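Local coordinates for fiber protein (Human adenovirus 16, PDB 3CNC) that forms the trimeric knob at the tip of the adenovirus fiber and probably attaches the virus to its cellular receptor CD46, at residues L92-N96 and G182-A186; T134-I140 and L174-M178. All blocks are in the same frame, centred on the assembly; numbering follows the deposited sequence.

Contact 1: L92-N96 and G182-A186; sequences LAFDN and GMAYA
A classic beta bulge lies at the end of the antiparallel pairing of strands 85-94 and 185-194 of the fiber knob, where 85-94 runs out and 185-194 begins. Ala184 and Tyr185 both face Phe94: Phe94 O accepts from Ala184 N (2.8 Å) and from Tyr185 N (3.2 Å), while Phe94 N donates to Tyr185 O (2.9 Å, nearly linear). Ala184, the extra residue, has phi/psi -118/-26, and Tyr185 returns to extended geometry at -142/157. Phe94 and Tyr185 form the hydrogen-bonded pair (CA-CA 5.0 Å), followed by Ala93 and Ala186 as a non-hydrogen-bonded pair (CA-CA 4.6 Å), where Ala186 CA lies 3.3 Å from Leu92 O and Ala93 CA 3.5 Å from Tyr185 O. Both aromatic residues take chi1 m and share one face of the sheet, with Phe94 CD1 4.0 Å from Tyr185 CB. On the other face Ala93 CB meets Met183 SD at 3.6 Å, reached by an all-trans Met183. Beyond the bulge, Asp95 CA approaches Gly182 O (3.4 Å), Asp95 O approaches Ala184 CB (3.4 Å), and Asp95 OD1 accepts hydrogen bonds from Thr97 N and Gln99 N, just ahead in the chain. Within the chain, strand 85-94 is the edge of a four-stranded sheet; strand 185-194 lies between it and strand 165-174, and Met131 from a loop packs on both Phe94 and Tyr185.

Contact 2: T134-I140 and L174-M178; sequences TTAYPFI and LNRRM
Two hydrogen bonds tie the irregular segments 134-140 and 174-178 together. Ile140 N donates to Arg176 O (2.9 Å), and Asn175 ND2 to Tyr137 O (3.3 Å); this ND2 also bonds Pro132 O, and Asn175 OD1 accepts from Ala186 N. Both 137-140 and 174-178 run broadly the same way, with Phe139 and Arg176 closest at CA-CA 4.5 Å. Asn175, at phi/psi 34/57 in the left-handed region, bends the chain as it leaves strand 165-174; residues 134-136 have helical phi/psi angles before Tyr137 to Ile140 open into an extended course. Phe139 CA sits 3.4 Å from Asn175 O, and the acceptors Pro138 O and Asn175 O lie 2.8 Å apart without bonding.

Aromatic contacts supply much of the rest. The Phe139 ring (chi1 m) is sandwiched by CH-pi contacts, Asn175 CB 3.7 Å from its centroid over one face and Met178 CE 3.6 Å over the opposite face; Met178 SD, 4.6 Å from that centroid, makes a Met-aromatic contact. Leu174 CD1 makes a CH-pi contact over the face of the Tyr137 ring, 3.5 Å from its centroid. Apolar-to-guanidinium packing completes the set: Ile140 CD1 touches Arg177 NH1 (3.1 Å), over a face of that guanidinium, and Arg176 NE (3.7 Å).

This is loop-to-loop packing at the end of the knob's four-stranded sheet: the loop between strands 118-119 and 151-159 meets the loop between 165-174 and 185-194, and residues 135-138 border a neighbouring subunit. Tyr137 and Leu174 pack on Tyr215 of strand 211-216, and Tyr137 OH hydrogen-bonds Ile216 N of its own chain and Tyr67 OH of the neighbouring subunit.

The centres of the contacts are 11 Å apart, and contact 2 is nested within the chain loop that contact 1 closes. Their junction lies where strand 165-174 gives way to the loop leading into strand 185-194: Asn175 N and Ala186 O are 2.7 Å apart, a probable hydrogen bond, while Asn175 OD1 accepts from Ala186 N. Around the bulge, Ala184 O lies 3.2 Å from Phe139 CE1, Met183 O 3.0 Å from Met178 SD, and Met183 CE 3.2 Å from Arg177 O. Contact 1 touches no other chain of the trimer, whereas residues 134-140 of contact 2 also border a neighbouring subunit.

Contact 1: L92-N96 and G182-A186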
loop_
_atom_site.group_PDB
_atom_site.type_symbol
_atom_site.label_atom_id
_atom_site.label_comp_id
_atom_site.label_asym_id
_atom_site.label_seq_id
_atom_site.Cartn_x
_atom_site.Cartn_y
_atom_site.Cartn_z
ATOM N N LEU A 92 -6.548 19.793 -3.577
ATOM C CA LEU A 92 -7.892 19.602 -3.040
ATOM C C LEU A 92 -8.069 20.367 -1.727
ATOM O O LEU A 92 -7.281 20.202 -0.782
ATOM C CB LEU A 92 -8.147 18.111 -2.806
ATOM C CG LEU A 92 -8.728 17.238 -3.926
ATOM C CD1 LEU A 92 -8.107 17.566 -5.255
ATOM C CD2 LEU A 92 -8.514 15.774 -3.566
ATOM N N ALA A 93 -9.094 21.212 -1.676
ATOM C CA ALA A 93 -9.382 21.992 -0.478
ATOM C C ALA A 93 -10.809 21.688 -0.035
ATOM O O ALA A 93 -11.738 21.722 -0.840
ATOM C CB ALA A 93 -9.211 23.486 -0.769
ATOM N N PHE A 94 -10.980 21.387 1.248
ATOM C CA PHE A 94 -12.302 21.047 1.770
ATOM C C PHE A 94 -12.734 22.020 2.868
ATOM O O PHE A 94 -11.897 22.616 3.538
ATOM C CB PHE A 94 -12.302 19.609 2.340
ATOM C CG PHE A 94 -11.608 18.584 1.465
ATOM C CD1 PHE A 94 -10.221 18.559 1.350
ATOM C CD2 PHE A 94 -12.343 17.631 0.768
ATOM C CE1 PHE A 94 -9.576 17.597 0.549
ATOM C CE2 PHE A 94 -11.705 16.663 -0.037
ATOM C CZ PHE A 94 -10.324 16.649 -0.145
ATOM N N ASP A 95 -14.040 22.176 3.057
ATOM C CA ASP A 95 -14.540 23.065 4.102
ATOM C C ASP A 95 -14.622 22.284 5.428
ATOM O O ASP A 95 -14.145 21.155 5.512
ATOM C CB ASP A 95 -15.916 23.628 3.726
ATOM C CG ASP A 95 -16.967 22.549 3.573
ATOM O OD1 ASP A 95 -16.670 21.373 3.861
ATOM O OD2 ASP A 95 -18.099 22.876 3.165
ATOM N N ASN A 96 -15.230 22.873 6.451
ATOM C CA ASN A 96 -15.328 22.211 7.751
ATOM C C ASN A 96 -16.157 20.930 7.788
ATOM O O ASN A 96 -16.174 20.241 8.808
ATOM C CB ASN A 96 -15.840 23.188 8.814
ATOM C CG ASN A 96 -17.191 23.776 8.469
ATOM O OD1 ASN A 96 -17.644 24.718 9.113
ATOM N ND2 ASN A 96 -17.845 23.220 7.454
ATOM N N GLY A 182 -12.806 29.867 4.652
ATOM C CA GLY A 182 -13.704 28.735 4.826
ATOM C C GLY A 182 -13.086 27.358 4.676
ATOM O O GLY A 182 -13.780 26.351 4.768
ATOM N N MET A 183 -11.780 27.314 4.464
ATOM C CA MET A 183 -11.063 26.060 4.264
ATOM C C MET A 183 -10.661 25.400 5.574
ATOM O O MET A 183 -10.124 26.057 6.454
ATOM C CB MET A 183 -9.824 26.332 3.420
ATOM C CG MET A 183 -9.114 25.103 2.938
ATOM S SD MET A 183 -7.852 25.612 1.785
ATOM C CE MET A 183 -6.598 24.342 1.996
ATOM N N ALA A 184 -10.913 24.096 5.691
ATOM C CA ALA A 184 -10.586 23.345 6.902
ATOM C C ALA A 184 -9.576 22.218 6.669
ATOM O O ALA A 184 -8.858 21.819 7.593
ATOM C CB ALA A 184 -11.863 22.773 7.514
ATOM N N TYR A 185 -9.515 21.703 5.442
ATOM C CA TYR A 185 -8.586 20.618 5.134
ATOM C C TYR A 185 -7.981 20.750 3.763
ATOM O O TYR A 185 -8.558 21.384 2.882
ATOM C CB TYR A 185 -9.290 19.268 5.216
ATOM C CG TYR A 185 -10.048 19.081 6.497
ATOM C CD1 TYR A 185 -11.383 19.468 6.597
ATOM C CD2 TYR A 185 -9.411 18.583 7.632
ATOM C CE1 TYR A 185 -12.065 19.365 7.801
ATOM C CE2 TYR A 185 -10.084 18.478 8.846
ATOM C CZ TYR A 185 -11.408 18.871 8.924
ATOM O OH TYR A 185 -12.074 18.775 10.121
ATOM N N ALA A 186 -6.819 20.133 3.582
ATOM C CA ALA A 186 -6.142 20.170 2.300
ATOM C C ALA A 186 -5.515 18.827 1.988
ATOM O O ALA A 186 -5.032 18.130 2.883
ATOM C CB ALA A 186 -5.055 21.265 2.286
#

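Contact 2: T134-I140 and L174-M178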
loop_
_atom_site.group_PDB
_atom_site.type_symbol
_atom_site.label_atom_id
_atom_site.label_comp_id
_atom_site.label_asym_id
_atom_site.label_seq_id
_atom_site.Cartn_x
_atom_site.Cartn_y
_atom_site.Cartn_z
ATOM N N THR A 134 -6.064 16.753 11.613
ATOM C CA THR A 134 -5.305 17.966 11.910
ATOM C C THR A 134 -4.366 17.748 13.123
ATOM O O THR A 134 -3.469 18.555 13.375
ATOM C CB THR A 134 -6.230 19.180 12.169
ATOM O OG1 THR A 134 -7.188 18.864 13.185
ATOM C CG2 THR A 134 -6.964 19.566 10.889
ATOM N N THR A 135 -4.566 16.656 13.865
ATOM C CA THR A 135 -3.694 16.367 14.998
ATOM C C THR A 135 -2.415 15.739 14.437
ATOM O O THR A 135 -1.310 16.126 14.812
ATOM C CB THR A 135 -4.321 15.360 16.018
ATOM O OG1 THR A 135 -5.600 15.829 16.461
ATOM C CG2 THR A 135 -3.425 15.219 17.235
ATOM N N ALA A 136 -2.566 14.778 13.528
ATOM C CA ALA A 136 -1.407 14.110 12.932
ATOM C C ALA A 136 -0.718 14.982 11.890
ATOM O O ALA A 136 0.512 15.033 11.817
ATOM C CB ALA A 136 -1.829 12.786 12.280
ATOM N N TYR A 137 -1.517 15.655 11.072
ATOM C CA TYR A 137 -0.983 16.507 10.020
ATOM C C TYR A 137 -1.511 17.920 10.259
ATOM O O TYR A 137 -2.585 18.280 9.791
ATOM C CB TYR A 137 -1.439 15.965 8.670
ATOM C CG TYR A 137 -1.379 14.445 8.578
ATOM C CD1 TYR A 137 -2.545 13.677 8.530
ATOM C CD2 TYR A 137 -0.159 13.783 8.548
ATOM C CE1 TYR A 137 -2.483 12.277 8.446
ATOM C CE2 TYR A 137 -0.081 12.395 8.471
ATOM C CZ TYR A 137 -1.237 11.647 8.419
ATOM O OH TYR A 137 -1.136 10.279 8.345
ATOM N N PRO A 138 -0.751 18.739 10.999
ATOM C CA PRO A 138 -1.140 20.117 11.325
ATOM C C PRO A 138 -0.927 21.133 10.219
ATOM O O PRO A 138 -0.189 20.893 9.268
ATOM C CB PRO A 138 -0.271 20.461 12.547
ATOM C CG PRO A 138 0.379 19.137 12.964
ATOM C CD PRO A 138 0.521 18.396 11.655
ATOM N N PHE A 139 -1.591 22.275 10.362
ATOM C CA PHE A 139 -1.436 23.368 9.422
ATOM C C PHE A 139 -0.274 24.254 9.884
ATOM O O PHE A 139 0.035 24.316 11.086
ATOM C CB PHE A 139 -2.717 24.200 9.348
ATOM C CG PHE A 139 -3.787 23.597 8.472
ATOM C CD1 PHE A 139 -4.801 22.816 9.022
ATOM C CD2 PHE A 139 -3.786 23.827 7.095
ATOM C CE1 PHE A 139 -5.802 22.276 8.213
ATOM C CE2 PHE A 139 -4.781 23.292 6.279
ATOM C CZ PHE A 139 -5.792 22.515 6.839
ATOM N N ILE A 140 0.382 24.913 8.930
ATOM C CA ILE A 140 1.489 25.820 9.243
ATOM C C ILE A 140 0.966 26.938 10.137
ATOM O O ILE A 140 -0.031 27.587 9.809
ATOM C CB ILE A 140 2.055 26.467 7.979
ATOM C CG1 ILE A 140 2.816 25.427 7.164
ATOM C CG2 ILE A 140 2.936 27.652 8.360
ATOM C CD1 ILE A 140 3.245 25.931 5.819
ATOM N N LEU A 174 -0.705 16.753 3.083
ATOM C CA LEU A 174 -1.939 16.760 3.866
ATOM C C LEU A 174 -1.989 18.002 4.771
ATOM O O LEU A 174 -1.034 18.277 5.495
ATOM C CB LEU A 174 -2.034 15.484 4.714
ATOM C CG LEU A 174 -1.911 14.127 3.992
ATOM C CD1 LEU A 174 -1.878 12.995 4.999
ATOM C CD2 LEU A 174 -3.070 13.933 3.041
ATOM N N ASN A 175 -3.095 18.742 4.707
ATOM C CA ASN A 175 -3.294 19.934 5.525
ATOM C C ASN A 175 -2.060 20.761 5.827
ATOM O O ASN A 175 -1.773 20.963 7.003
ATOM C CB ASN A 175 -3.831 19.590 6.915
ATOM C CG ASN A 175 -5.064 18.760 6.894
ATOM O OD1 ASN A 175 -5.937 18.948 6.054
ATOM N ND2 ASN A 175 -5.167 17.850 7.857
ATOM N N ARG A 176 -1.303 21.258 4.869
ATOM C CA ARG A 176 -0.168 22.026 5.366
ATOM C C ARG A 176 -0.415 23.525 5.289
ATOM O O ARG A 176 0.057 24.289 6.134
ATOM C CB ARG A 176 1.123 21.659 4.647
ATOM C CG ARG A 176 2.292 21.686 5.603
ATOM C CD ARG A 176 3.631 21.571 4.919
ATOM N NE ARG A 176 3.937 22.754 4.133
ATOM C CZ ARG A 176 5.170 23.145 3.848
ATOM N NH1 ARG A 176 6.202 22.445 4.293
ATOM N NH2 ARG A 176 5.371 24.229 3.116
ATOM N N ARG A 177 -1.175 23.938 4.279
ATOM C CA ARG A 177 -1.497 25.340 4.105
ATOM C C ARG A 177 -2.977 25.519 3.847
ATOM O O ARG A 177 -3.601 24.722 3.142
ATOM C CB ARG A 177 -0.740 25.944 2.911
ATOM C CG ARG A 177 0.771 26.044 3.040
ATOM C CD ARG A 177 1.336 26.847 1.862
ATOM N NE ARG A 177 2.782 26.694 1.684
ATOM C CZ ARG A 177 3.714 27.227 2.474
ATOM N NH1 ARG A 177 3.366 27.967 3.521
ATOM N NH2 ARG A 177 5.004 27.019 2.214
ATOM N N MET A 178 -3.549 26.556 4.442
ATOM C CA MET A 178 -4.939 26.874 4.178
ATOM C C MET A 178 -4.845 27.993 3.143
ATOM O O MET A 178 -3.846 28.724 3.103
ATOM C CB MET A 178 -5.653 27.334 5.438
ATOM C CG MET A 178 -6.545 26.261 5.993
ATOM S SD MET A 178 -7.436 26.838 7.415
ATOM C CE MET A 178 -6.469 26.097 8.759
#